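CELL division control protein 6 (Pyrobaculum aerophilum, PDB 1FNN) binds ADP with magnesium as an AAA+ ATPase of the Cdc6/Cdc18 family and is probably involved in regulating the initiation of DNA replication. Local coordinates at residues S8-S13 / D245-S250; R85-I90 / D110-L115; R96-P101 / L125-V130; E118-R123 / F158-V163. All coordinates share one frame; numbering follows the deposited sequence.

Interaction 1: residues S8-S13 / D245-S250; sequences SVFSPS and DILYRS
Phe-10 lays its CB and the root of its ring against one face of the Tyr-248 ring, and this is the tight half of the contact. CB of Phe-10 stands 3.7 Å from the centroid of the Tyr-248 ring, a CH-pi contact over the face. Phe-10 CG comes within 3.4 Å of Tyr-248 CD1. The two planes are nearly parallel, 15° apart, but the rings are slid so far past each other that they barely overlap, with centroids 5.0 Å apart. In Tyr-248 a chi1 of 180° carries the ring out beside helix 240-256 to Phe-10, and its rotation about CB-CG (chi2 54°) presents the face. Against this helix the far end of the Phe-10 ring is held more lightly: CE2, at the ring edge, lies 4.0 Å from Leu-247 CD2, and Leu-247 itself is buried against Leu-202 and helix 217-227. Tyr-248 is the partly exposed side of the contact and also touches Asp-7. Farther round the helix, on its exposed flank, Arg-249 NE makes a salt bridge of 2.7 Å to Asp-245 OD1. Phe-10 also touches Leu-210 and Arg-205, the latter an ADP-binding residue whose NH1 bonds to Val-9 O. The contact thus pins the N-terminal segment to the helical lid of an AAA+ module, beside its nucleotide site.

Interaction 2: residues R85-I90 / D110-L115; sequences RNFTAI and DEFLAL
Phe-87 drives the rim of its ring between Phe-112 and Leu-113, two consecutive residues of helix 109-122. All the packing across the contact is apolar. Phe-87 CE2 meets Phe-112 CB at 3.6 Å, close to the plane of its own ring, so the edge of Phe-87 abuts the base of Phe-112. On the next ring atom, Phe-87 CZ lies 3.6 Å from Leu-113 CG, and CE1 is 3.8 Å from Leu-113 CD2. A chi1 of -173° swings the Phe-87 ring away from the backbone nitrogen, and it projects from the first turn of helix 87-97 toward its neighbour. These consecutive helices lie in the AAA+ ATPase domain, in the connection between sheet strands 75-80 and 127-132. Leu-113 also packs on Thr-144 and Leu-148 of helix 139-148, while the Phe-112 ring meets that of Phe-102. Among the polar interactions, Asn-86 is the N-cap of helix 87-97: its OD1 accepts from Ala-89 N at 2.8 Å, with an N-H...O angle of 166°.

Interaction 3: residues R96-P101 / L125-V130; sequences RSLNIP and LYMFLV
In the hydrophobic core between the parallel sheet of the AAA+ domain and the helices packed on it, Leu-98 meets Leu-125 and Met-127, where the chain runs into the sheet; all three are buried. Leu-98 CD2 lies 3.9 Å from Met-127 SD, the closer of the two approaches. The Met-127 chain runs out with CG anti to the backbone N (chi1 177°) and then bends at the thioether (chi3 57°), and it crosses the Leu-98 side chain at about a right angle. Leu-98 CG reaches Leu-125 CD1 at 4.3 Å, a looser touch. The leucine comes from the end of helix 87-97, which closes in a Schellman motif: Asn-99, with its positive phi, is the C-prime residue, Asn-99 N bonds to Arg-96 O at 3.2 Å, and Ile-100 N returns to Ala-95 O. Leu-98 is the first residue to leave helical geometry, and its side chain points toward the strand segment. Val-77 of strand 75-80 and Leu-116 of helix 109-122 also touch it, while Met-127 packs on Ile-160 of the adjoining strand. No hydrogen bond links the two segments; Leu-98 O accepts instead from Arg-123 NH1.

Interaction 4: residues E118-R123 / F158-V163; sequences EHLRER and FRIALV
Arg-159, the residue just before strand 160-166 of the parallel AAA+ sheet, lays its side chain along Leu-120 and Arg-121 near the end of helix 109-122, so the contact fastens a helix end to the entrance of a strand. From CB the side chain sets out with CG anti to the carbonyl carbon (chi1 -73°) and stays extended from CG to NE. Its CD is the first atom to reach the helix, 3.5 Å from Leu-120 O and 4.2 Å from Leu-120 CB. NE follows, 3.9 Å from Arg-121 CA; its hydrogen bond goes to Leu-155 O. At the tip, the guanidinium turns one face to the helix end, and Leu-120 O sits 3.3 Å above its plane, toward the rim. That carbonyl is not a hydrogen-bond partner of the guanidinium, though its negative end would probably suit the positive group. NH2 makes a salt bridge with Asp-124 OD1 and NH1 bonds to Leu-125 O, so each nitrogen of the group has a partner. Tyr-126 adds a cation-pi contact. Beside the arginine, Leu-120 points toward the strand and rests on Leu-155 as well. Leu-120 also meets the strand itself, its CD1 4.3 Å from Ile-160 CG1.

How the interactions relate
From the N terminus, residues 8-13 open the longest loop, which closes only at 245-250; interaction 1 thus joins the N-terminal segment to the lid, and interactions 2, 3 and 4 are nested inside its loop. Those three lie together in the AAA domain, their centres 31 to 37 Å from that of interaction 1. Interaction 2 closes at 110-115, before interaction 4 opens at 118-123 on the same helix. Interaction 3 crosses both, starting at 96-101 and ending at 125-130. Together they tie helices 87-97 and 109-122 to neighbouring strands 127-132 and 160-166, where Leu-129 N probably bonds to Ala-161 O at 2.8 Å. Interactions 2 and 3 touch through Leu-115 and Ile-100.

Interaction 1: residues S8-S13 / D245-S250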
loop_
_atom_site.group_PDB
_atom_site.type_symbol
_atom_site.label_atom_id
_atom_site.label_comp_id
_atom_site.label_asym_id
_atom_site.label_seq_id
_atom_site.Cartn_x
_atom_site.Cartn_y
_atom_site.Cartn_z
ATOM N N SER A 8 16.516 4.632 6.449
ATOM C CA SER A 8 16.282 3.233 6.108
ATOM C C SER A 8 14.868 2.834 6.499
ATOM O O SER A 8 14.255 1.914 5.939
ATOM C CB SER A 8 17.305 2.301 6.806
ATOM O OG SER A 8 16.987 2.260 8.201
ATOM N N VAL A 9 14.287 3.497 7.478
ATOM C CA VAL A 9 12.916 3.299 7.942
ATOM C C VAL A 9 11.878 3.603 6.848
ATOM O O VAL A 9 10.810 2.973 6.797
ATOM C CB VAL A 9 12.717 4.231 9.154
ATOM C CG1 VAL A 9 11.254 4.435 9.511
ATOM C CG2 VAL A 9 13.509 3.714 10.337
ATOM N N PHE A 10 12.261 4.278 5.785
ATOM C CA PHE A 10 11.427 4.602 4.642
ATOM C C PHE A 10 11.707 3.759 3.426
ATOM O O PHE A 10 11.024 3.885 2.399
ATOM C CB PHE A 10 11.632 6.116 4.296
ATOM C CG PHE A 10 11.134 6.869 5.504
ATOM C CD1 PHE A 10 12.022 7.353 6.454
ATOM C CD2 PHE A 10 9.773 7.081 5.676
ATOM C CE1 PHE A 10 11.568 8.035 7.554
ATOM C CE2 PHE A 10 9.315 7.773 6.787
ATOM C CZ PHE A 10 10.212 8.250 7.729
ATOM N N SER A 11 12.673 2.809 3.516
ATOM C CA SER A 11 12.868 2.045 2.273
ATOM C C SER A 11 11.905 0.878 2.234
ATOM O O SER A 11 11.449 0.351 3.251
ATOM C CB SER A 11 14.307 1.518 2.099
ATOM O OG SER A 11 14.513 0.696 3.225
ATOM N N PRO A 12 11.602 0.432 1.021
ATOM C CA PRO A 12 10.711 -0.674 0.750
ATOM C C PRO A 12 11.026 -1.941 1.518
ATOM O O PRO A 12 10.109 -2.656 1.911
ATOM C CB PRO A 12 10.941 -0.990 -0.740
ATOM C CG PRO A 12 11.325 0.337 -1.311
ATOM C CD PRO A 12 12.185 0.975 -0.242
ATOM N N SER A 13 12.313 -2.188 1.728
ATOM C CA SER A 13 12.778 -3.410 2.345
ATOM C C SER A 13 12.758 -3.359 3.856
ATOM O O SER A 13 12.810 -4.433 4.464
ATOM C CB SER A 13 14.182 -3.735 1.831
ATOM O OG SER A 13 15.142 -2.914 2.472
ATOM N N ASP A 245 5.731 6.630 1.259
ATOM C CA ASP A 245 6.488 7.346 0.247
ATOM C C ASP A 245 6.171 8.852 0.344
ATOM O O ASP A 245 7.082 9.674 0.354
ATOM C CB ASP A 245 6.084 6.753 -1.101
ATOM C CG ASP A 245 6.728 7.241 -2.362
ATOM O OD1 ASP A 245 7.739 7.941 -2.362
ATOM O OD2 ASP A 245 6.262 6.954 -3.482
ATOM N N ILE A 246 4.882 9.199 0.576
ATOM C CA ILE A 246 4.560 10.624 0.700
ATOM C C ILE A 246 5.154 11.213 1.954
ATOM O O ILE A 246 5.629 12.358 1.913
ATOM C CB ILE A 246 3.006 10.844 0.638
ATOM C CG1 ILE A 246 2.552 10.595 -0.813
ATOM C CG2 ILE A 246 2.701 12.250 1.150
ATOM C CD1 ILE A 246 1.008 10.391 -0.887
ATOM N N LEU A 247 5.086 10.527 3.102
ATOM C CA LEU A 247 5.690 11.024 4.325
ATOM C C LEU A 247 7.191 11.318 4.152
ATOM O O LEU A 247 7.706 12.404 4.485
ATOM C CB LEU A 247 5.496 10.042 5.489
ATOM C CG LEU A 247 6.157 10.339 6.828
ATOM C CD1 LEU A 247 5.785 11.739 7.366
ATOM C CD2 LEU A 247 5.763 9.334 7.911
ATOM N N TYR A 248 7.874 10.356 3.537
ATOM C CA TYR A 248 9.340 10.498 3.383
ATOM C C TYR A 248 9.694 11.632 2.428
ATOM O O TYR A 248 10.556 12.486 2.673
ATOM C CB TYR A 248 9.882 9.167 2.836
ATOM C CG TYR A 248 11.383 9.137 2.606
ATOM C CD1 TYR A 248 12.253 9.470 3.637
ATOM C CD2 TYR A 248 11.910 8.778 1.375
ATOM C CE1 TYR A 248 13.628 9.451 3.458
ATOM C CE2 TYR A 248 13.289 8.755 1.184
ATOM C CZ TYR A 248 14.127 9.092 2.229
ATOM O OH TYR A 248 15.503 9.068 2.031
ATOM N N ARG A 249 9.043 11.705 1.263
ATOM C CA ARG A 249 9.187 12.823 0.348
ATOM C C ARG A 249 8.859 14.179 0.987
ATOM O O ARG A 249 9.604 15.138 0.728
ATOM C CB ARG A 249 8.259 12.711 -0.886
ATOM C CG ARG A 249 8.833 11.748 -1.920
ATOM C CD ARG A 249 7.765 11.256 -2.861
ATOM N NE ARG A 249 8.093 10.227 -3.822
ATOM C CZ ARG A 249 8.715 10.400 -4.966
ATOM N NH1 ARG A 249 8.941 9.360 -5.738
ATOM N NH2 ARG A 249 9.115 11.611 -5.349
ATOM N N SER A 250 7.944 14.222 1.932
ATOM C CA SER A 250 7.553 15.475 2.564
ATOM C C SER A 250 8.627 15.856 3.572
ATOM O O SER A 250 8.870 17.041 3.775
ATOM C CB SER A 250 6.188 15.389 3.259
ATOM O OG SER A 250 5.178 15.037 2.280
#

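Interaction 2: residues R85-I90 / D110-L115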
loop_
_atom_site.group_PDB
_atom_site.type_symbol
_atom_site.label_atom_id
_atom_site.label_comp_id
_atom_site.label_asym_id
_atom_site.label_seq_id
_atom_site.Cartn_x
_atom_site.Cartn_y
_atom_site.Cartn_z
ATOM N N ARG A 85 9.558 -14.938 -13.876
ATOM C CA ARG A 85 8.209 -15.231 -14.359
ATOM C C ARG A 85 8.009 -16.553 -15.062
ATOM O O ARG A 85 6.936 -17.160 -14.913
ATOM C CB ARG A 85 7.757 -14.117 -15.322
ATOM C CG ARG A 85 7.600 -12.794 -14.593
ATOM C CD ARG A 85 7.087 -11.679 -15.497
ATOM N NE ARG A 85 7.127 -10.407 -14.794
ATOM C CZ ARG A 85 6.600 -9.265 -15.212
ATOM N NH1 ARG A 85 5.959 -9.203 -16.371
ATOM N NH2 ARG A 85 6.713 -8.174 -14.463
ATOM N N ASN A 86 9.026 -17.002 -15.784
ATOM C CA ASN A 86 8.866 -18.276 -16.494
ATOM C C ASN A 86 9.557 -19.352 -15.672
ATOM O O ASN A 86 10.231 -18.998 -14.709
ATOM C CB ASN A 86 9.451 -18.179 -17.906
ATOM C CG ASN A 86 10.891 -17.686 -17.836
ATOM O OD1 ASN A 86 11.751 -18.410 -17.330
ATOM N ND2 ASN A 86 11.110 -16.483 -18.336
ATOM N N PHE A 87 9.289 -20.604 -15.998
ATOM C CA PHE A 87 9.796 -21.766 -15.334
ATOM C C PHE A 87 11.315 -21.728 -15.143
ATOM O O PHE A 87 11.809 -22.070 -14.070
ATOM C CB PHE A 87 9.444 -23.076 -16.098
ATOM C CG PHE A 87 9.864 -24.249 -15.235
ATOM C CD1 PHE A 87 9.071 -24.626 -14.158
ATOM C CD2 PHE A 87 11.024 -24.957 -15.479
ATOM C CE1 PHE A 87 9.430 -25.681 -13.353
ATOM C CE2 PHE A 87 11.382 -26.017 -14.667
ATOM C CZ PHE A 87 10.593 -26.384 -13.607
ATOM N N THR A 88 12.047 -21.422 -16.209
ATOM C CA THR A 88 13.497 -21.395 -16.174
ATOM C C THR A 88 14.022 -20.350 -15.202
ATOM O O THR A 88 14.996 -20.615 -14.499
ATOM C CB THR A 88 14.072 -21.137 -17.590
ATOM O OG1 THR A 88 13.675 -22.251 -18.408
ATOM C CG2 THR A 88 15.585 -21.057 -17.580
ATOM N N ALA A 89 13.460 -19.146 -15.224
ATOM C CA ALA A 89 13.877 -18.103 -14.297
ATOM C C ALA A 89 13.586 -18.520 -12.853
ATOM O O ALA A 89 14.402 -18.255 -11.979
ATOM C CB ALA A 89 13.182 -16.783 -14.623
ATOM N N ILE A 90 12.409 -19.045 -12.569
ATOM C CA ILE A 90 12.024 -19.421 -11.203
ATOM C C ILE A 90 12.816 -20.602 -10.663
ATOM O O ILE A 90 13.382 -20.561 -9.563
ATOM C CB ILE A 90 10.522 -19.761 -11.148
ATOM C CG1 ILE A 90 9.697 -18.505 -11.428
ATOM C CG2 ILE A 90 10.157 -20.332 -9.773
ATOM C CD1 ILE A 90 8.285 -18.810 -11.913
ATOM N N ASP A 110 10.987 -31.039 -17.048
ATOM C CA ASP A 110 10.842 -32.215 -16.211
ATOM C C ASP A 110 12.139 -32.592 -15.510
ATOM O O ASP A 110 12.180 -33.081 -14.385
ATOM C CB ASP A 110 10.396 -33.432 -17.040
ATOM C CG ASP A 110 8.992 -33.286 -17.611
ATOM O OD1 ASP A 110 8.227 -32.417 -17.136
ATOM O OD2 ASP A 110 8.662 -34.059 -18.549
ATOM N N GLU A 111 13.256 -32.517 -16.231
ATOM C CA GLU A 111 14.568 -32.798 -15.642
ATOM C C GLU A 111 14.874 -31.851 -14.479
ATOM O O GLU A 111 15.278 -32.285 -13.405
ATOM C CB GLU A 111 15.620 -32.672 -16.755
ATOM C CG GLU A 111 15.633 -33.989 -17.538
ATOM C CD GLU A 111 16.375 -33.891 -18.850
ATOM O OE1 GLU A 111 16.999 -34.914 -19.208
ATOM O OE2 GLU A 111 16.353 -32.840 -19.521
ATOM N N PHE A 112 14.610 -30.575 -14.701
ATOM C CA PHE A 112 14.745 -29.559 -13.660
ATOM C C PHE A 112 13.942 -29.865 -12.404
ATOM O O PHE A 112 14.484 -29.980 -11.308
ATOM C CB PHE A 112 14.223 -28.232 -14.219
ATOM C CG PHE A 112 15.316 -27.352 -14.750
ATOM C CD1 PHE A 112 15.183 -26.744 -15.988
ATOM C CD2 PHE A 112 16.468 -27.145 -14.000
ATOM C CE1 PHE A 112 16.195 -25.933 -16.471
ATOM C CE2 PHE A 112 17.470 -26.337 -14.490
ATOM C CZ PHE A 112 17.339 -25.730 -15.719
ATOM N N LEU A 113 12.649 -30.229 -12.596
ATOM C CA LEU A 113 11.840 -30.572 -11.433
ATOM C C LEU A 113 12.391 -31.795 -10.751
ATOM O O LEU A 113 12.445 -31.926 -9.519
ATOM C CB LEU A 113 10.370 -30.831 -11.809
ATOM C CG LEU A 113 9.604 -29.566 -12.172
ATOM C CD1 LEU A 113 8.252 -29.950 -12.789
ATOM C CD2 LEU A 113 9.451 -28.665 -10.955
ATOM N N ALA A 114 12.784 -32.768 -11.598
ATOM C CA ALA A 114 13.378 -33.991 -11.023
ATOM C C ALA A 114 14.639 -33.639 -10.224
ATOM O O ALA A 114 14.884 -34.257 -9.183
ATOM C CB ALA A 114 13.688 -34.930 -12.181
ATOM N N LEU A 115 15.477 -32.772 -10.756
ATOM C CA LEU A 115 16.695 -32.361 -10.009
ATOM C C LEU A 115 16.363 -31.710 -8.666
ATOM O O LEU A 115 16.897 -32.039 -7.605
ATOM C CB LEU A 115 17.524 -31.408 -10.866
ATOM C CG LEU A 115 18.878 -30.937 -10.274
ATOM C CD1 LEU A 115 19.805 -32.105 -9.990
ATOM C CD2 LEU A 115 19.541 -29.948 -11.219
#

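Interaction 3: residues R96-P101 / L125-V130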
loop_
_atom_site.group_PDB
_atom_site.type_symbol
_atom_site.label_atom_id
_atom_site.label_comp_id
_atom_site.label_asym_id
_atom_site.label_seq_id
_atom_site.Cartn_x
_atom_site.Cartn_y
_atom_site.Cartn_z
ATOM N N ARG A 96 19.470 -21.523 -7.053
ATOM C CA ARG A 96 20.463 -20.647 -6.435
ATOM C C ARG A 96 20.216 -20.510 -4.944
ATOM O O ARG A 96 21.137 -20.596 -4.119
ATOM C CB ARG A 96 20.393 -19.291 -7.128
ATOM C CG ARG A 96 21.529 -18.346 -6.782
ATOM C CD ARG A 96 21.219 -16.926 -7.230
ATOM N NE ARG A 96 20.894 -16.032 -6.137
ATOM C CZ ARG A 96 20.017 -16.124 -5.162
ATOM N NH1 ARG A 96 19.201 -17.161 -5.006
ATOM N NH2 ARG A 96 19.901 -15.155 -4.261
ATOM N N SER A 97 18.932 -20.351 -4.567
ATOM C CA SER A 97 18.659 -20.163 -3.131
ATOM C C SER A 97 18.951 -21.433 -2.360
ATOM O O SER A 97 19.400 -21.375 -1.221
ATOM C CB SER A 97 17.206 -19.676 -2.945
ATOM O OG SER A 97 16.894 -19.864 -1.549
ATOM N N LEU A 98 18.827 -22.619 -2.933
ATOM C CA LEU A 98 19.105 -23.915 -2.331
ATOM C C LEU A 98 20.495 -24.489 -2.640
ATOM O O LEU A 98 20.829 -25.613 -2.249
ATOM C CB LEU A 98 18.047 -24.902 -2.858
ATOM C CG LEU A 98 16.888 -25.375 -1.980
ATOM C CD1 LEU A 98 16.569 -24.493 -0.792
ATOM C CD2 LEU A 98 15.624 -25.690 -2.775
ATOM N N ASN A 99 21.369 -23.718 -3.289
ATOM C CA ASN A 99 22.659 -24.196 -3.718
ATOM C C ASN A 99 22.574 -25.541 -4.446
ATOM O O ASN A 99 23.345 -26.419 -4.072
ATOM C CB ASN A 99 23.564 -24.451 -2.481
ATOM C CG ASN A 99 23.909 -23.037 -1.997
ATOM O OD1 ASN A 99 24.558 -22.390 -2.820
ATOM N ND2 ASN A 99 23.466 -22.725 -0.794
ATOM N N ILE A 100 21.807 -25.610 -5.518
ATOM C CA ILE A 100 21.722 -26.856 -6.299
ATOM C C ILE A 100 22.524 -26.556 -7.572
ATOM O O ILE A 100 22.126 -25.691 -8.337
ATOM C CB ILE A 100 20.284 -27.145 -6.752
ATOM C CG1 ILE A 100 19.378 -27.483 -5.550
ATOM C CG2 ILE A 100 20.222 -28.250 -7.813
ATOM C CD1 ILE A 100 17.907 -27.511 -5.998
ATOM N N PRO A 101 23.617 -27.268 -7.786
ATOM C CA PRO A 101 24.426 -27.015 -8.977
ATOM C C PRO A 101 23.690 -27.516 -10.214
ATOM O O PRO A 101 23.194 -28.646 -10.169
ATOM C CB PRO A 101 25.704 -27.823 -8.732
ATOM C CG PRO A 101 25.628 -28.319 -7.337
ATOM C CD PRO A 101 24.151 -28.342 -6.939
ATOM N N LEU A 125 15.863 -31.815 2.819
ATOM C CA LEU A 125 15.656 -30.383 2.974
ATOM C C LEU A 125 14.142 -30.134 3.059
ATOM O O LEU A 125 13.361 -31.003 2.688
ATOM C CB LEU A 125 16.129 -29.583 1.759
ATOM C CG LEU A 125 17.602 -29.716 1.354
ATOM C CD1 LEU A 125 17.809 -29.108 -0.026
ATOM C CD2 LEU A 125 18.515 -29.129 2.411
ATOM N N TYR A 126 13.800 -28.999 3.627
ATOM C CA TYR A 126 12.395 -28.571 3.751
ATOM C C TYR A 126 12.406 -27.102 3.306
ATOM O O TYR A 126 13.229 -26.311 3.774
ATOM C CB TYR A 126 11.918 -28.742 5.196
ATOM C CG TYR A 126 11.862 -30.188 5.659
ATOM C CD1 TYR A 126 12.925 -30.742 6.371
ATOM C CD2 TYR A 126 10.760 -30.996 5.383
ATOM C CE1 TYR A 126 12.904 -32.057 6.801
ATOM C CE2 TYR A 126 10.710 -32.310 5.799
ATOM C CZ TYR A 126 11.790 -32.828 6.508
ATOM O OH TYR A 126 11.732 -34.139 6.922
ATOM N N MET A 127 11.605 -26.825 2.292
ATOM C CA MET A 127 11.506 -25.541 1.642
ATOM C C MET A 127 10.164 -24.849 1.948
ATOM O O MET A 127 9.100 -25.414 1.701
ATOM C CB MET A 127 11.624 -25.779 0.121
ATOM C CG MET A 127 11.471 -24.518 -0.682
ATOM S SD MET A 127 11.886 -24.548 -2.399
ATOM C CE MET A 127 10.833 -25.836 -3.068
ATOM N N PHE A 128 10.250 -23.645 2.487
ATOM C CA PHE A 128 9.077 -22.754 2.563
ATOM C C PHE A 128 9.187 -21.841 1.330
ATOM O O PHE A 128 9.983 -20.901 1.314
ATOM C CB PHE A 128 9.122 -21.971 3.859
ATOM C CG PHE A 128 8.195 -20.820 4.075
ATOM C CD1 PHE A 128 8.559 -19.823 4.961
ATOM C CD2 PHE A 128 6.976 -20.703 3.427
ATOM C CE1 PHE A 128 7.731 -18.729 5.199
ATOM C CE2 PHE A 128 6.145 -19.617 3.657
ATOM C CZ PHE A 128 6.524 -18.627 4.544
ATOM N N LEU A 129 8.409 -22.149 0.317
ATOM C CA LEU A 129 8.461 -21.466 -0.958
ATOM C C LEU A 129 7.368 -20.411 -1.083
ATOM O O LEU A 129 6.192 -20.626 -0.762
ATOM C CB LEU A 129 8.349 -22.522 -2.061
ATOM C CG LEU A 129 8.321 -22.037 -3.513
ATOM C CD1 LEU A 129 9.637 -21.342 -3.908
ATOM C CD2 LEU A 129 8.014 -23.204 -4.456
ATOM N N VAL A 130 7.803 -19.169 -1.308
ATOM C CA VAL A 130 6.843 -18.088 -1.469
ATOM C C VAL A 130 6.879 -17.677 -2.944
ATOM O O VAL A 130 7.938 -17.275 -3.449
ATOM C CB VAL A 130 7.202 -16.873 -0.575
ATOM C CG1 VAL A 130 6.235 -15.737 -0.884
ATOM C CG2 VAL A 130 7.140 -17.253 0.916
#

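Interaction 4: residues E118-R123 / F158-V163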
loop_
_atom_site.group_PDB
_atom_site.type_symbol
_atom_site.label_atom_id
_atom_site.label_comp_id
_atom_site.label_asym_id
_atom_site.label_seq_id
_atom_site.Cartn_x
_atom_site.Cartn_y
_atom_site.Cartn_z
ATOM N N GLU A 118 15.177 -34.407 -6.358
ATOM C CA GLU A 118 16.319 -35.203 -5.852
ATOM C C GLU A 118 17.083 -34.497 -4.746
ATOM O O GLU A 118 17.403 -35.020 -3.645
ATOM C CB GLU A 118 17.257 -35.457 -7.060
ATOM C CG GLU A 118 18.531 -36.196 -6.620
ATOM C CD GLU A 118 19.610 -36.056 -7.681
ATOM O OE1 GLU A 118 19.366 -36.425 -8.847
ATOM O OE2 GLU A 118 20.717 -35.575 -7.368
ATOM N N HIS A 119 17.381 -33.214 -4.989
ATOM C CA HIS A 119 18.112 -32.453 -3.956
ATOM C C HIS A 119 17.312 -32.329 -2.672
ATOM O O HIS A 119 17.851 -32.576 -1.581
ATOM C CB HIS A 119 18.534 -31.084 -4.500
ATOM C CG HIS A 119 19.869 -31.092 -5.181
ATOM N ND1 HIS A 119 21.021 -30.663 -4.545
ATOM C CD2 HIS A 119 20.230 -31.478 -6.436
ATOM C CE1 HIS A 119 22.036 -30.787 -5.390
ATOM N NE2 HIS A 119 21.585 -31.276 -6.536
ATOM N N LEU A 120 15.995 -32.044 -2.755
ATOM C CA LEU A 120 15.181 -31.918 -1.528
ATOM C C LEU A 120 15.165 -33.209 -0.724
ATOM O O LEU A 120 15.306 -33.287 0.491
ATOM C CB LEU A 120 13.743 -31.519 -1.918
ATOM C CG LEU A 120 13.511 -30.085 -2.428
ATOM C CD1 LEU A 120 12.064 -29.912 -2.901
ATOM C CD2 LEU A 120 13.866 -29.042 -1.368
ATOM N N ARG A 121 15.028 -34.322 -1.454
ATOM C CA ARG A 121 15.023 -35.662 -0.881
ATOM C C ARG A 121 16.381 -36.115 -0.374
ATOM O O ARG A 121 16.510 -36.418 0.821
ATOM C CB ARG A 121 14.551 -36.673 -1.939
ATOM C CG ARG A 121 14.561 -38.111 -1.432
ATOM C CD ARG A 121 13.985 -39.064 -2.485
ATOM N NE ARG A 121 13.539 -40.263 -1.795
ATOM C CZ ARG A 121 12.496 -41.028 -2.071
ATOM N NH1 ARG A 121 11.679 -40.774 -3.083
ATOM N NH2 ARG A 121 12.283 -42.085 -1.292
ATOM N N GLU A 122 17.410 -36.056 -1.215
ATOM C CA GLU A 122 18.714 -36.601 -0.803
ATOM C C GLU A 122 19.454 -35.774 0.212
ATOM O O GLU A 122 20.362 -36.246 0.910
ATOM C CB GLU A 122 19.576 -36.779 -2.070
ATOM C CG GLU A 122 18.904 -37.697 -3.092
ATOM C CD GLU A 122 18.390 -39.009 -2.530
ATOM O OE1 GLU A 122 18.803 -39.383 -1.408
ATOM O OE2 GLU A 122 17.570 -39.682 -3.194
ATOM N N ARG A 123 19.133 -34.471 0.278
ATOM C CA ARG A 123 19.778 -33.614 1.277
ATOM C C ARG A 123 18.818 -33.445 2.449
ATOM O O ARG A 123 19.147 -32.695 3.360
ATOM C CB ARG A 123 20.213 -32.298 0.633
ATOM C CG ARG A 123 21.466 -32.395 -0.241
ATOM C CD ARG A 123 21.648 -31.235 -1.198
ATOM N NE ARG A 123 21.666 -29.922 -0.564
ATOM C CZ ARG A 123 21.396 -28.767 -1.136
ATOM N NH1 ARG A 123 21.462 -27.652 -0.396
ATOM N NH2 ARG A 123 21.057 -28.662 -2.415
ATOM N N PHE A 158 6.448 -34.399 3.323
ATOM C CA PHE A 158 5.798 -33.201 2.686
ATOM C C PHE A 158 6.870 -32.124 2.845
ATOM O O PHE A 158 6.898 -31.434 3.870
ATOM C CB PHE A 158 4.497 -32.937 3.426
ATOM C CG PHE A 158 3.396 -33.864 2.983
ATOM C CD1 PHE A 158 2.963 -34.874 3.814
ATOM C CD2 PHE A 158 2.812 -33.705 1.738
ATOM C CE1 PHE A 158 1.945 -35.738 3.422
ATOM C CE2 PHE A 158 1.803 -34.564 1.347
ATOM C CZ PHE A 158 1.369 -35.578 2.182
ATOM N N ARG A 159 7.766 -32.042 1.844
ATOM C CA ARG A 159 8.924 -31.176 2.024
ATOM C C ARG A 159 8.709 -29.727 1.674
ATOM O O ARG A 159 9.677 -28.974 1.684
ATOM C CB ARG A 159 10.132 -31.793 1.259
ATOM C CG ARG A 159 10.695 -33.033 1.971
ATOM C CD ARG A 159 11.929 -33.607 1.190
ATOM N NE ARG A 159 12.414 -34.827 1.861
ATOM C CZ ARG A 159 13.079 -34.842 3.003
ATOM N NH1 ARG A 159 13.371 -33.724 3.657
ATOM N NH2 ARG A 159 13.512 -35.950 3.599
ATOM N N ILE A 160 7.531 -29.347 1.182
ATOM C CA ILE A 160 7.299 -28.003 0.702
ATOM C C ILE A 160 6.073 -27.371 1.368
ATOM O O ILE A 160 5.036 -28.031 1.460
ATOM C CB ILE A 160 7.055 -27.985 -0.816
ATOM C CG1 ILE A 160 8.280 -28.467 -1.604
ATOM C CG2 ILE A 160 6.731 -26.579 -1.327
ATOM C CD1 ILE A 160 7.996 -28.617 -3.097
ATOM N N ALA A 161 6.247 -26.158 1.879
ATOM C CA ALA A 161 5.122 -25.339 2.346
ATOM C C ALA A 161 5.059 -24.168 1.357
ATOM O O ALA A 161 6.115 -23.604 1.010
ATOM C CB ALA A 161 5.340 -24.847 3.743
ATOM N N LEU A 162 3.886 -23.911 0.797
ATOM C CA LEU A 162 3.813 -22.987 -0.330
ATOM C C LEU A 162 2.852 -21.836 -0.063
ATOM O O LEU A 162 1.671 -22.046 0.312
ATOM C CB LEU A 162 3.327 -23.758 -1.568
ATOM C CG LEU A 162 3.046 -22.843 -2.772
ATOM C CD1 LEU A 162 4.326 -22.203 -3.313
ATOM C CD2 LEU A 162 2.316 -23.631 -3.861
ATOM N N VAL A 163 3.364 -20.608 -0.145
ATOM C CA VAL A 163 2.481 -19.444 -0.080
ATOM C C VAL A 163 2.520 -18.759 -1.454
ATOM O O VAL A 163 3.627 -18.486 -1.974
ATOM C CB VAL A 163 2.906 -18.439 1.004
ATOM C CG1 VAL A 163 2.057 -17.154 0.949
ATOM C CG2 VAL A 163 2.697 -19.051 2.387
#